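Local coordinates for protein rubber oxygenase (Streptomyces sp., PDB 5O1L) that cleaves the carbon-carbon double bonds of natural and synthetic rubber oxidatively, adding dioxygen with the help of a non-covalently bound b-type heme, at residues L63-V66 and I67-E71; R98-M101 and E102-R106; G185-I188 and V189-K193; A256-H259 and V260-S264; G269-D272 and E273-P276. All coordinates share one frame; numbering follows the deposited sequence.

Contact 1: L63-V66 and I67-E71; sequences LAAV and IDRGE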
loop_
_atom_site.group_PDB
_atom_site.type_symbol
_atom_site.label_atom_id
_atom_site.label_comp_id
_atom_site.label_asym_id
_atom_site.label_seq_id
_atom_site.Cartn_x
_atom_site.Cartn_y
_atom_site.Cartn_z
ATOM N N LEU A 63 6.200 -21.533 3.421
ATOM C CA LEU A 63 5.802 -21.399 2.049
ATOM C C LEU A 63 6.712 -22.099 1.068
ATOM O O LEU A 63 6.241 -22.643 0.071
ATOM C CB LEU A 63 5.550 -19.931 1.665
ATOM C CG LEU A 63 4.110 -19.469 1.890
ATOM C CD1 LEU A 63 3.076 -20.184 1.025
ATOM C CD2 LEU A 63 3.740 -19.550 3.341
ATOM N N ALA A 64 8.012 -22.140 1.381
ATOM C CA ALA A 64 8.960 -22.829 0.543
ATOM C C ALA A 64 8.569 -24.320 0.550
ATOM O O ALA A 64 8.552 -24.917 -0.530
ATOM C CB ALA A 64 10.368 -22.641 1.081
ATOM N N ALA A 65 8.223 -24.863 1.702
ATOM C CA ALA A 65 7.853 -26.302 1.835
ATOM C C ALA A 65 6.551 -26.592 1.124
ATOM O O ALA A 65 6.465 -27.565 0.338
ATOM C CB ALA A 65 7.773 -26.716 3.264
ATOM N N VAL A 66 5.552 -25.724 1.287
ATOM C CA VAL A 66 4.287 -25.862 0.591
ATOM C C VAL A 66 4.471 -25.877 -0.929
ATOM O O VAL A 66 3.941 -26.770 -1.627
ATOM C CB VAL A 66 3.280 -24.787 1.065
ATOM C CG1 VAL A 66 2.035 -24.759 0.189
ATOM C CG2 VAL A 66 2.955 -25.033 2.548
ATOM N N ILE A 67 5.275 -24.992 -1.468
ATOM C CA ILE A 67 5.502 -24.921 -2.873
ATOM C C ILE A 67 6.255 -26.215 -3.352
ATOM O O ILE A 67 5.818 -26.861 -4.293
ATOM C CB ILE A 67 6.285 -23.672 -3.260
ATOM C CG1 ILE A 67 5.370 -22.454 -3.078
ATOM C CG2 ILE A 67 6.741 -23.735 -4.689
ATOM C CD1 ILE A 67 6.125 -21.125 -2.990
ATOM N N ASP A 68 7.326 -26.537 -2.648
ATOM C CA ASP A 68 8.173 -27.699 -3.013
ATOM C C ASP A 68 7.426 -29.036 -2.883
ATOM O O ASP A 68 7.796 -29.987 -3.552
ATOM C CB ASP A 68 9.461 -27.690 -2.178
ATOM C CG ASP A 68 10.417 -26.568 -2.585
ATOM O OD1 ASP A 68 10.230 -25.974 -3.673
ATOM O OD2 ASP A 68 11.361 -26.251 -1.818
ATOM N N ARG A 69 6.426 -29.138 -2.006
ATOM C CA ARG A 69 5.603 -30.355 -1.888
ATOM C C ARG A 69 4.471 -30.412 -2.865
ATOM O O ARG A 69 3.749 -31.425 -2.869
ATOM C CB ARG A 69 5.066 -30.544 -0.470
ATOM C CG ARG A 69 6.144 -30.821 0.570
ATOM C CD ARG A 69 5.628 -31.254 1.946
ATOM N NE ARG A 69 4.561 -30.347 2.416
ATOM C CZ ARG A 69 4.624 -29.437 3.406
ATOM N NH1 ARG A 69 3.563 -28.659 3.628
ATOM N NH2 ARG A 69 5.673 -29.266 4.217
ATOM N N GLY A 70 4.317 -29.435 -3.761
ATOM C CA GLY A 70 3.273 -29.418 -4.751
ATOM C C GLY A 70 1.883 -29.158 -4.204
ATOM O O GLY A 70 0.877 -29.484 -4.823
ATOM N N GLU A 71 1.811 -28.475 -3.059
ATOM C CA GLU A 71 0.555 -28.276 -2.358
ATOM C C GLU A 71 -0.142 -26.956 -2.709
ATOM O O GLU A 71 -1.273 -26.757 -2.228
ATOM C CB GLU A 71 0.767 -28.373 -0.884
ATOM C CG GLU A 71 1.111 -29.783 -0.486
ATOM C CD GLU A 71 1.643 -29.914 0.889
ATOM O OE1 GLU A 71 1.752 -28.904 1.612
ATOM O OE2 GLU A 71 1.987 -31.057 1.268
#
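Arg69 bonds back to Ala65 through its backbone, N to Ala65 O at 2.8 Å, and lays one face of its guanidinium over that same carbonyl oxygen. From there it grips Glu71 side-on. Arg69 NH1 meets Glu71 OE1 at 2.7 Å on the syn side, making a salt bridge, while Arg69 NE reaches Glu71 OE2 at 2.9 Å from above the carboxylate plane. Both partners lie close to the guanidinium plane, and a further salt bridge from NH2 to Asp96 helps to fix the rotation of the group. A bend in the arginine chain (chi3 -49°) folds it back along the helix, bringing Arg69 NH2 to 3.4 Å from Ala65 CB and NH1 beside Val66 CG2. Val66 also receives Glu71, whose N lies 3.1 Å from Val66 O; their side chains cross at about a right angle, with Val66 CG1 4.0 Å from Glu71 CB. Elsewhere on the turn, Ile67 CG1 rests 3.3 Å from Leu63 O, and both residues pack against helix 187-204. With Gly70 at positive phi (71°) and the N-H groups of Gly70 and Glu71 turned back to Ile67 O and Val66 O, the arrangement is a Schellman motif ending helix 59-68.

Contact 2: R98-M101 and E102-R106; sequences REFM and EHARR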
loop_
_atom_site.group_PDB
_atom_site.type_symbol
_atom_site.label_atom_id
_atom_site.label_comp_id
_atom_site.label_asym_id
_atom_site.label_seq_id
_atom_site.Cartn_x
_atom_site.Cartn_y
_atom_site.Cartn_z
ATOM N N ARG A 98 -1.126 -24.753 8.539
ATOM C CA ARG A 98 -2.174 -24.492 9.510
ATOM C C ARG A 98 -1.619 -23.815 10.780
ATOM O O ARG A 98 -2.161 -22.781 11.224
ATOM C CB ARG A 98 -2.921 -25.763 9.914
ATOM C CG ARG A 98 -4.041 -25.457 10.909
ATOM C CD ARG A 98 -4.905 -26.639 11.340
ATOM N NE ARG A 98 -4.165 -27.867 11.545
ATOM C CZ ARG A 98 -3.342 -28.196 12.546
ATOM N NH1 ARG A 98 -3.034 -27.358 13.542
ATOM N NH2 ARG A 98 -2.805 -29.417 12.530
ATOM N N GLU A 99 -0.535 -24.345 11.289
ATOM C CA GLU A 99 0.065 -23.799 12.498
ATOM C C GLU A 99 0.527 -22.352 12.250
ATOM O O GLU A 99 0.262 -21.487 13.087
ATOM C CB GLU A 99 1.250 -24.668 12.928
ATOM C CG GLU A 99 2.079 -24.235 14.098
ATOM C CD GLU A 99 3.073 -25.331 14.475
ATOM O OE1 GLU A 99 4.165 -25.416 13.863
ATOM O OE2 GLU A 99 2.707 -26.156 15.336
ATOM N N PHE A 100 1.170 -22.132 11.109
ATOM C CA PHE A 100 1.593 -20.759 10.729
ATOM C C PHE A 100 0.396 -19.857 10.718
ATOM O O PHE A 100 0.459 -18.719 11.277
ATOM C CB PHE A 100 2.331 -20.730 9.406
ATOM C CG PHE A 100 2.492 -19.336 8.862
ATOM C CD1 PHE A 100 3.465 -18.518 9.439
ATOM C CD2 PHE A 100 1.599 -18.804 7.911
ATOM C CE1 PHE A 100 3.559 -17.220 9.024
ATOM C CE2 PHE A 100 1.707 -17.463 7.556
ATOM C CZ PHE A 100 2.708 -16.715 8.105
ATOM N N MET A 101 -0.684 -20.235 10.074
ATOM C CA MET A 101 -1.834 -19.343 9.884
ATOM C C MET A 101 -2.538 -19.044 11.181
ATOM O O MET A 101 -3.005 -17.911 11.403
ATOM C CB MET A 101 -2.845 -19.920 8.848
ATOM C CG MET A 101 -2.249 -19.911 7.488
ATOM S SD MET A 101 -3.361 -20.584 6.219
ATOM C CE MET A 101 -4.439 -19.151 6.116
ATOM N N GLU A 102 -2.596 -20.033 12.063
ATOM C CA GLU A 102 -3.256 -19.836 13.355
ATOM C C GLU A 102 -2.486 -18.779 14.182
ATOM O O GLU A 102 -3.101 -18.007 14.901
ATOM C CB GLU A 102 -3.410 -21.194 14.105
ATOM C CG GLU A 102 -4.784 -21.842 13.823
ATOM C CD GLU A 102 -5.978 -20.901 14.238
ATOM O OE1 GLU A 102 -5.963 -20.467 15.428
ATOM O OE2 GLU A 102 -6.932 -20.510 13.424
ATOM N N HIS A 103 -1.165 -18.789 14.072
ATOM C CA HIS A 103 -0.346 -17.797 14.735
ATOM C C HIS A 103 -0.424 -16.431 14.042
ATOM O O HIS A 103 -0.592 -15.390 14.708
ATOM C CB HIS A 103 1.090 -18.321 14.732
ATOM C CG HIS A 103 2.045 -17.467 15.502
ATOM N ND1 HIS A 103 1.897 -17.239 16.855
ATOM C CD2 HIS A 103 3.163 -16.801 15.121
ATOM C CE1 HIS A 103 2.880 -16.469 17.282
ATOM N NE2 HIS A 103 3.663 -16.189 16.250
ATOM N N ALA A 104 -0.369 -16.458 12.704
ATOM C CA ALA A 104 -0.347 -15.217 11.942
ATOM C C ALA A 104 -1.631 -14.443 12.008
ATOM O O ALA A 104 -1.605 -13.195 11.824
ATOM C CB ALA A 104 0.000 -15.532 10.518
ATOM N N ARG A 105 -2.758 -15.074 12.312
ATOM C CA ARG A 105 -4.002 -14.375 12.360
ATOM C C ARG A 105 -4.257 -13.617 13.686
ATOM O O ARG A 105 -5.213 -12.897 13.808
ATOM C CB ARG A 105 -5.149 -15.332 11.998
ATOM C CG ARG A 105 -5.433 -16.244 13.189
ATOM C CD ARG A 105 -6.534 -17.268 12.943
ATOM N NE ARG A 105 -7.775 -16.605 12.577
ATOM C CZ ARG A 105 -8.862 -17.151 12.080
ATOM N NH1 ARG A 105 -8.909 -18.460 11.840
ATOM N NH2 ARG A 105 -9.854 -16.369 11.767
ATOM N N ARG A 106 -3.347 -13.779 14.643
ATOM C CA ARG A 106 -3.528 -13.122 15.935
ATOM C C ARG A 106 -3.196 -11.628 15.829
ATOM O O ARG A 106 -2.143 -11.272 15.332
ATOM C CB ARG A 106 -2.604 -13.776 16.935
ATOM C CG ARG A 106 -3.030 -15.203 17.259
ATOM C CD ARG A 106 -1.993 -15.917 18.082
ATOM N NE ARG A 106 -1.783 -15.220 19.336
ATOM C CZ ARG A 106 -0.675 -14.576 19.692
ATOM N NH1 ARG A 106 0.426 -14.549 18.914
ATOM N NH2 ARG A 106 -0.676 -13.960 20.872
#
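Phe100 and Ala104, one helical turn apart, form the tight side of this contact. The methyl of Ala104 sits over one face of the phenyl ring in a CH-pi contact, its CB 4.1 Å from the ring centroid of Phe100 and displaced toward the rim, nearest to CZ. The ring swings forward over the following turn because CG lies opposite the backbone N (chi1 167°), beside the carbonyl carbon. Beneath it the backbone is drawn together by Ala104 N, which donates to Phe100 O at 2.8 Å in the carbonyl plane.

The solvent side is looser. Glu102 N donates to Arg98 O at 2.9 Å, but the carboxylate of Glu102 leads away from that turn and meets Arg105 instead, in a long salt bridge of 3.3 Å between Arg105 NH1 and Glu102 OE2. Arg105 starts from the crowded position between its backbone N and carbonyl carbon (chi1 76°), which lays its CG 3.4 Å from Met101 O, the oxygen that also accepts Arg105 N. The firmer polar partner of its guanidinium is Gln87 O, reached by NH2. A methionine in place of Arg105 would probably leave both the Glu102 carboxylate and the Gln87 carbonyl without their mate, weakening the hold of the helix end on the loop that carries Gln87.

The buried flank of helix 95-104 faces helix 187-204: Phe100 lies on Arg195 and Met196, Ala104 on Arg195, and Met101 bridges from Met196 to Trp82 and Leu89 in the preceding loop.

Contact 3: G185-I188 and V189-K193; sequences GSMI and VTAVK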
loop_
_atom_site.group_PDB
_atom_site.type_symbol
_atom_site.label_atom_id
_atom_site.label_comp_id
_atom_site.label_asym_id
_atom_site.label_seq_id
_atom_site.Cartn_x
_atom_site.Cartn_y
_atom_site.Cartn_z
ATOM N N GLY A 185 -15.369 -8.311 8.996
ATOM C CA GLY A 185 -14.448 -7.848 7.979
ATOM C C GLY A 185 -13.453 -8.822 7.531
ATOM O O GLY A 185 -13.600 -10.032 7.821
ATOM N N SER A 186 -12.456 -8.359 6.748
ATOM C CA SER A 186 -11.583 -9.278 6.109
ATOM C C SER A 186 -10.086 -8.880 6.100
ATOM O O SER A 186 -9.277 -9.578 5.504
ATOM C CB SER A 186 -12.047 -9.564 4.671
ATOM O OG SER A 186 -12.004 -8.420 3.897
ATOM N N MET A 187 -9.693 -7.823 6.818
ATOM C CA MET A 187 -8.304 -7.454 6.713
ATOM C C MET A 187 -7.369 -8.408 7.357
ATOM O O MET A 187 -6.192 -8.507 6.925
ATOM C CB MET A 187 -8.044 -5.986 7.194
ATOM C CG MET A 187 -6.666 -5.425 6.926
ATOM S SD MET A 187 -6.340 -5.341 5.143
ATOM C CE MET A 187 -4.673 -5.934 5.091
ATOM N N ILE A 188 -7.770 -9.146 8.387
ATOM C CA ILE A 188 -6.848 -10.160 8.900
ATOM C C ILE A 188 -6.600 -11.265 7.870
ATOM O O ILE A 188 -5.477 -11.660 7.644
ATOM C CB ILE A 188 -7.409 -10.766 10.164
ATOM C CG1 ILE A 188 -7.533 -9.678 11.255
ATOM C CG2 ILE A 188 -6.502 -11.939 10.607
ATOM C CD1 ILE A 188 -8.251 -10.111 12.506
ATOM N N VAL A 189 -7.679 -11.690 7.237
ATOM C CA VAL A 189 -7.597 -12.649 6.132
ATOM C C VAL A 189 -6.668 -12.139 5.039
ATOM O O VAL A 189 -5.735 -12.850 4.656
ATOM C CB VAL A 189 -8.968 -12.979 5.608
ATOM C CG1 VAL A 189 -8.878 -13.915 4.442
ATOM C CG2 VAL A 189 -9.829 -13.521 6.744
ATOM N N THR A 190 -6.877 -10.892 4.593
ATOM C CA THR A 190 -6.072 -10.323 3.526
ATOM C C THR A 190 -4.638 -10.219 3.965
ATOM O O THR A 190 -3.736 -10.514 3.217
ATOM C CB THR A 190 -6.616 -8.928 3.188
ATOM O OG1 THR A 190 -7.901 -9.167 2.611
ATOM C CG2 THR A 190 -5.692 -8.183 2.211
ATOM N N ALA A 191 -4.401 -9.758 5.208
ATOM C CA ALA A 191 -3.028 -9.647 5.679
ATOM C C ALA A 191 -2.295 -10.966 5.744
ATOM O O ALA A 191 -1.111 -11.074 5.348
ATOM C CB ALA A 191 -2.975 -8.990 7.044
ATOM N N VAL A 192 -2.930 -11.998 6.261
ATOM C CA VAL A 192 -2.321 -13.289 6.387
ATOM C C VAL A 192 -2.053 -13.894 4.959
ATOM O O VAL A 192 -0.957 -14.390 4.695
ATOM C CB VAL A 192 -3.138 -14.239 7.234
ATOM C CG1 VAL A 192 -2.598 -15.659 7.125
ATOM C CG2 VAL A 192 -3.195 -13.792 8.665
ATOM N N LYS A 193 -3.032 -13.774 4.075
ATOM C CA LYS A 193 -2.802 -14.248 2.716
ATOM C C LYS A 193 -1.686 -13.479 2.045
ATOM O O LYS A 193 -0.896 -14.074 1.322
ATOM C CB LYS A 193 -4.110 -14.138 1.932
ATOM C CG LYS A 193 -5.170 -15.173 2.376
ATOM C CD LYS A 193 -6.406 -15.117 1.512
ATOM C CE LYS A 193 -7.422 -16.129 1.985
ATOM N NZ LYS A 193 -8.629 -16.129 1.132
HETATM O O HOH W 1 -9.792 -7.243 2.966
#
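Ser186, Met187 and Ile188 start the helix with regular backbone bonds, Ser186 O accepting Thr190 N at 2.9 Å, Met187 O accepting Ala191 N at 2.8 Å and Ile188 O accepting Val192 N. Although Ser186 stands at the N-cap, its hydroxyl makes no capping bond. It turns instead to a water 2.7 Å from Ser186 OG, which lies equally close to Thr190 OG1 and so joins the two hydroxyls across the first turn. With OG1 beside its own backbone N (chi1 -68°), Thr190 also brings this hydroxyl oxygen to 3.2 Å from Ser186 O. The other branch of Thr190, CG2, meets the folded chain of Met187. Bends at chi2 (63°) and chi3 turn that thioether forward over the following turn, placing Met187 CE 3.8 Å from Thr190 CG2 and 4.0 Å from Ala191 CB. Ile188 touches Val192 more lightly, while Val192 CG2 lies 3.3 Å from Ile188 O, tucked against the carbonyl.

This first turn belongs to helix 187-204, which farther on carries His198, the probable axial ligand of the heme iron; the side chain of Thr190 is about 5 Å from the heme. Asn85 accepts the N-H of Ile188, Met267 of helix 251-267 packs on Ile188 and Ala191, and Val192 faces Met101 and Ala104 of helix 95-104.

Contact 4: A256-H259 and V260-S264; sequences AYLH and VWQVS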
loop_
_atom_site.group_PDB
_atom_site.type_symbol
_atom_site.label_atom_id
_atom_site.label_comp_id
_atom_site.label_asym_id
_atom_site.label_seq_id
_atom_site.Cartn_x
_atom_site.Cartn_y
_atom_site.Cartn_z
ATOM N N ALA A 256 -5.451 7.753 14.944
ATOM C CA ALA A 256 -6.180 6.524 14.650
ATOM C C ALA A 256 -5.799 5.977 13.298
ATOM O O ALA A 256 -5.641 4.759 13.140
ATOM C CB ALA A 256 -7.660 6.809 14.697
ATOM N N TYR A 257 -5.622 6.857 12.316
ATOM C CA TYR A 257 -5.132 6.442 11.002
ATOM C C TYR A 257 -3.749 5.809 11.103
ATOM O O TYR A 257 -3.486 4.724 10.523
ATOM C CB TYR A 257 -5.137 7.635 10.016
ATOM C CG TYR A 257 -4.669 7.343 8.624
ATOM C CD1 TYR A 257 -5.516 6.810 7.729
ATOM C CD2 TYR A 257 -3.392 7.584 8.213
ATOM C CE1 TYR A 257 -5.092 6.567 6.432
ATOM C CE2 TYR A 257 -2.959 7.353 6.924
ATOM C CZ TYR A 257 -3.825 6.813 6.053
ATOM O OH TYR A 257 -3.372 6.510 4.745
ATOM N N LEU A 258 -2.816 6.407 11.821
ATOM C CA LEU A 258 -1.534 5.789 12.060
ATOM C C LEU A 258 -1.677 4.405 12.680
ATOM O O LEU A 258 -1.022 3.461 12.251
ATOM C CB LEU A 258 -0.681 6.664 12.971
ATOM C CG LEU A 258 0.687 6.082 13.365
ATOM C CD1 LEU A 258 1.588 5.843 12.181
ATOM C CD2 LEU A 258 1.336 7.095 14.300
ATOM N N HIS A 259 -2.537 4.293 13.656
ATOM C CA HIS A 259 -2.757 3.007 14.350
ATOM C C HIS A 259 -3.218 1.937 13.407
ATOM O O HIS A 259 -2.733 0.799 13.462
ATOM C CB HIS A 259 -3.676 3.192 15.533
ATOM C CG HIS A 259 -3.719 2.023 16.454
ATOM N ND1 HIS A 259 -2.599 1.638 17.168
ATOM C CD2 HIS A 259 -4.677 1.135 16.756
ATOM C CE1 HIS A 259 -2.914 0.536 17.877
ATOM N NE2 HIS A 259 -4.154 0.248 17.683
ATOM N N VAL A 260 -4.170 2.257 12.542
ATOM C CA VAL A 260 -4.569 1.269 11.508
ATOM C C VAL A 260 -3.377 0.795 10.728
ATOM O O VAL A 260 -3.232 -0.426 10.477
ATOM C CB VAL A 260 -5.645 1.862 10.597
ATOM C CG1 VAL A 260 -5.913 0.976 9.394
ATOM C CG2 VAL A 260 -6.922 2.175 11.295
ATOM N N TRP A 261 -2.528 1.677 10.267
ATOM C CA TRP A 261 -1.342 1.336 9.497
ATOM C C TRP A 261 -0.301 0.619 10.298
ATOM O O TRP A 261 0.394 -0.262 9.793
ATOM C CB TRP A 261 -0.825 2.543 8.698
ATOM C CG TRP A 261 -1.672 2.815 7.533
ATOM C CD1 TRP A 261 -2.783 3.581 7.414
ATOM C CD2 TRP A 261 -1.503 2.140 6.256
ATOM N NE1 TRP A 261 -3.310 3.431 6.132
ATOM C CE2 TRP A 261 -2.513 2.608 5.413
ATOM C CE3 TRP A 261 -0.590 1.251 5.787
ATOM C CZ2 TRP A 261 -2.634 2.168 4.083
ATOM C CZ3 TRP A 261 -0.656 0.850 4.479
ATOM C CH2 TRP A 261 -1.715 1.282 3.659
ATOM N N GLN A 262 -0.169 0.891 11.586
ATOM C CA GLN A 262 0.771 0.172 12.435
ATOM C C GLN A 262 0.307 -1.288 12.609
ATOM O O GLN A 262 1.109 -2.199 12.437
ATOM C CB GLN A 262 0.892 0.853 13.807
ATOM C CG GLN A 262 1.574 2.220 13.867
ATOM C CD GLN A 262 1.348 2.909 15.172
ATOM O OE1 GLN A 262 0.288 2.817 15.802
ATOM N NE2 GLN A 262 2.407 3.617 15.581
ATOM N N VAL A 263 -0.966 -1.481 12.963
ATOM C CA VAL A 263 -1.459 -2.807 13.158
ATOM C C VAL A 263 -1.363 -3.553 11.837
ATOM O O VAL A 263 -0.957 -4.707 11.806
ATOM C CB VAL A 263 -2.882 -2.763 13.663
ATOM C CG1 VAL A 263 -3.572 -4.143 13.564
ATOM C CG2 VAL A 263 -2.959 -2.197 15.085
ATOM N N SER A 264 -1.670 -2.869 10.730
ATOM C CA SER A 264 -1.628 -3.582 9.439
ATOM C C SER A 264 -0.225 -4.002 9.087
ATOM O O SER A 264 -0.026 -5.103 8.565
ATOM C CB SER A 264 -2.214 -2.719 8.364
ATOM O OG SER A 264 -3.594 -2.426 8.603
HETATM O O HOH W 2 -0.693 4.158 17.986
#
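His259, Gln262 and Trp261 are the residues most covered by this contact. With CG opposite the backbone N (chi1 -168°), the imidazole of His259 is carried forward to Val263 CG2, which lies over one face, 4.0 Å from the ring centroid, in a CH-pi contact. At the ring edge is Gln262 OE1, joined to His259 ND1 by a weak hydrogen bond of 3.4 Å, with the amide plane steeply inclined (78°) to the ring. A water donates to Gln262 OE1 at 2.7 Å and also bonds to His259 ND1. The amide of Gln262 passes obliquely across Leu258, and its NE2 goes on to Pro276 O; His259 NE2 is bonded to Asp112 N. Trp261 lies beside Tyr257 and points the same way, its CD1 over one face of the phenol and 3.7 Å from Tyr257 CZ, the planes inclined at 51°. An alanine here in place of Tyr257 removes the phenol, which would probably open a gap beside Trp261 CD1 and leave Tyr134 OH, bonded to both Tyr257 OH and Trp261 NE1, with only the indole of this pair. The contact thus combines aromatic and methyl packing with polar ends bonded to partners beyond it, which ties helix 251-267 to its surroundings.

Contact 5: G269-D272 and E273-P276; sequences GVSD and EYIP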
loop_
_atom_site.group_PDB
_atom_site.type_symbol
_atom_site.label_atom_id
_atom_site.label_comp_id
_atom_site.label_asym_id
_atom_site.label_seq_id
_atom_site.Cartn_x
_atom_site.Cartn_y
_atom_site.Cartn_z
ATOM N N GLY A 269 3.416 -8.991 8.681
ATOM C CA GLY A 269 4.667 -9.602 8.999
ATOM C C GLY A 269 5.834 -8.699 9.261
ATOM O O GLY A 269 6.946 -9.185 9.459
ATOM N N VAL A 270 5.604 -7.391 9.398
ATOM C CA VAL A 270 6.667 -6.463 9.770
ATOM C C VAL A 270 6.910 -6.592 11.296
ATOM O O VAL A 270 5.959 -6.538 12.074
ATOM C CB VAL A 270 6.376 -5.048 9.418
ATOM C CG1 VAL A 270 7.588 -4.190 9.816
ATOM C CG2 VAL A 270 6.093 -4.944 7.894
ATOM N N SER A 271 8.142 -6.806 11.719
ATOM C CA SER A 271 8.464 -6.842 13.111
ATOM C C SER A 271 8.154 -5.502 13.754
ATOM O O SER A 271 8.432 -4.436 13.168
ATOM C CB SER A 271 9.968 -7.057 13.255
ATOM O OG SER A 271 10.326 -6.919 14.597
ATOM N N ASP A 272 7.667 -5.544 15.004
ATOM C CA ASP A 272 7.346 -4.328 15.726
ATOM C C ASP A 272 8.564 -3.463 15.902
ATOM O O ASP A 272 8.377 -2.246 16.122
ATOM C CB ASP A 272 6.726 -4.636 17.064
ATOM C CG ASP A 272 5.363 -5.288 16.985
ATOM O OD1 ASP A 272 4.795 -5.298 15.836
ATOM O OD2 ASP A 272 4.860 -5.734 18.054
ATOM N N GLU A 273 9.767 -4.007 15.849
ATOM C CA GLU A 273 10.970 -3.208 15.974
ATOM C C GLU A 273 11.245 -2.290 14.775
ATOM O O GLU A 273 12.109 -1.430 14.889
ATOM C CB GLU A 273 12.211 -4.146 16.092
ATOM C CG GLU A 273 12.202 -4.949 17.346
ATOM C CD GLU A 273 13.312 -5.992 17.442
ATOM O OE1 GLU A 273 14.212 -6.076 16.542
ATOM O OE2 GLU A 273 13.255 -6.727 18.472
ATOM N N TYR A 274 10.478 -2.443 13.698
ATOM C CA TYR A 274 10.621 -1.613 12.499
ATOM C C TYR A 274 9.422 -0.733 12.198
ATOM O O TYR A 274 9.423 0.028 11.230
ATOM C CB TYR A 274 10.984 -2.467 11.238
ATOM C CG TYR A 274 12.201 -3.345 11.492
ATOM C CD1 TYR A 274 13.369 -2.861 11.984
ATOM C CD2 TYR A 274 12.091 -4.686 11.277
ATOM C CE1 TYR A 274 14.458 -3.669 12.171
ATOM C CE2 TYR A 274 13.156 -5.537 11.489
ATOM C CZ TYR A 274 14.328 -4.980 11.935
ATOM O OH TYR A 274 15.446 -5.831 12.155
ATOM N N ILE A 275 8.359 -0.858 12.950
ATOM C CA ILE A 275 7.141 -0.042 12.705
ATOM C C ILE A 275 7.245 1.248 13.499
ATOM O O ILE A 275 7.466 1.194 14.705
ATOM C CB ILE A 275 5.869 -0.826 13.168
ATOM C CG1 ILE A 275 5.777 -2.214 12.510
ATOM C CG2 ILE A 275 4.636 0.015 12.946
ATOM C CD1 ILE A 275 4.688 -3.069 13.064
ATOM N N PRO A 276 7.143 2.409 12.872
ATOM C CA PRO A 276 7.266 3.652 13.642
ATOM C C PRO A 276 6.210 3.818 14.662
ATOM O O PRO A 276 5.046 3.532 14.404
ATOM C CB PRO A 276 7.197 4.799 12.612
ATOM C CG PRO A 276 6.871 4.136 11.344
ATOM C CD PRO A 276 6.884 2.641 11.459
#
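Ser271 supplies the main polar bonds, through two oxygens. Its carbonyl accepts Tyr274 N at 2.9 Å, the donor standing well above the carbonyl plane, and its hydroxyl accepts Glu273 N, Ser271 OG lying 3.2 Å away. The first bond closes a type I beta turn and the second an ST turn, possible because OG stands opposite the backbone N (chi1 172°), beside the carbonyl carbon that leads into the turn. A weak bond of 3.5 Å from Ile275 N to Asp272 O adds an overlapping turn.

Apolar contacts fill in behind this backbone. Val270 CG1 lies 3.8 Å from Ile275 CG1 and 4.1 Å from Tyr274 CB, its side chain crossing both obliquely.

Among the mixed contacts, Ser271 CB approaches the tyrosine ring obliquely, 3.7 Å from Tyr274 CD2. Asp272 and Ile275 run alongside each other. Asp272 OD1 is buried with only carbon close to it here, Ile275 CD1 at 3.6 Å, and finds no polar partner; OD2 is bonded to Trp110 NE1.

The turn lies in the loop linking helix 251-267 to helix 279-289. Ile275 packs back on Gln262, Ala265 and His266 of the former, Val270 and Tyr274 on Gln224 of helix 224-244, and the Tyr274 hydroxyl is tied to Val49 O in an N-terminal loop.

All five contacts are local and follow one another along the chain, each confined to adjoining turns of a helix or of one loop, so none nests in or crosses another. Contact 1 ends helix 59-68, and contact 2, its centre about 17 Å away, ends helix 95-104. Contact 3 opens helix 187-204, on which both of those helices pack; contacts 2 and 3 touch where two of these helices meet, while contact 1 touches no other contact but shares that helix with them. Contact 4 occupies the middle of helix 251-267, and contact 5 shapes the loop that follows, the two being joined through the Gln262 side chain.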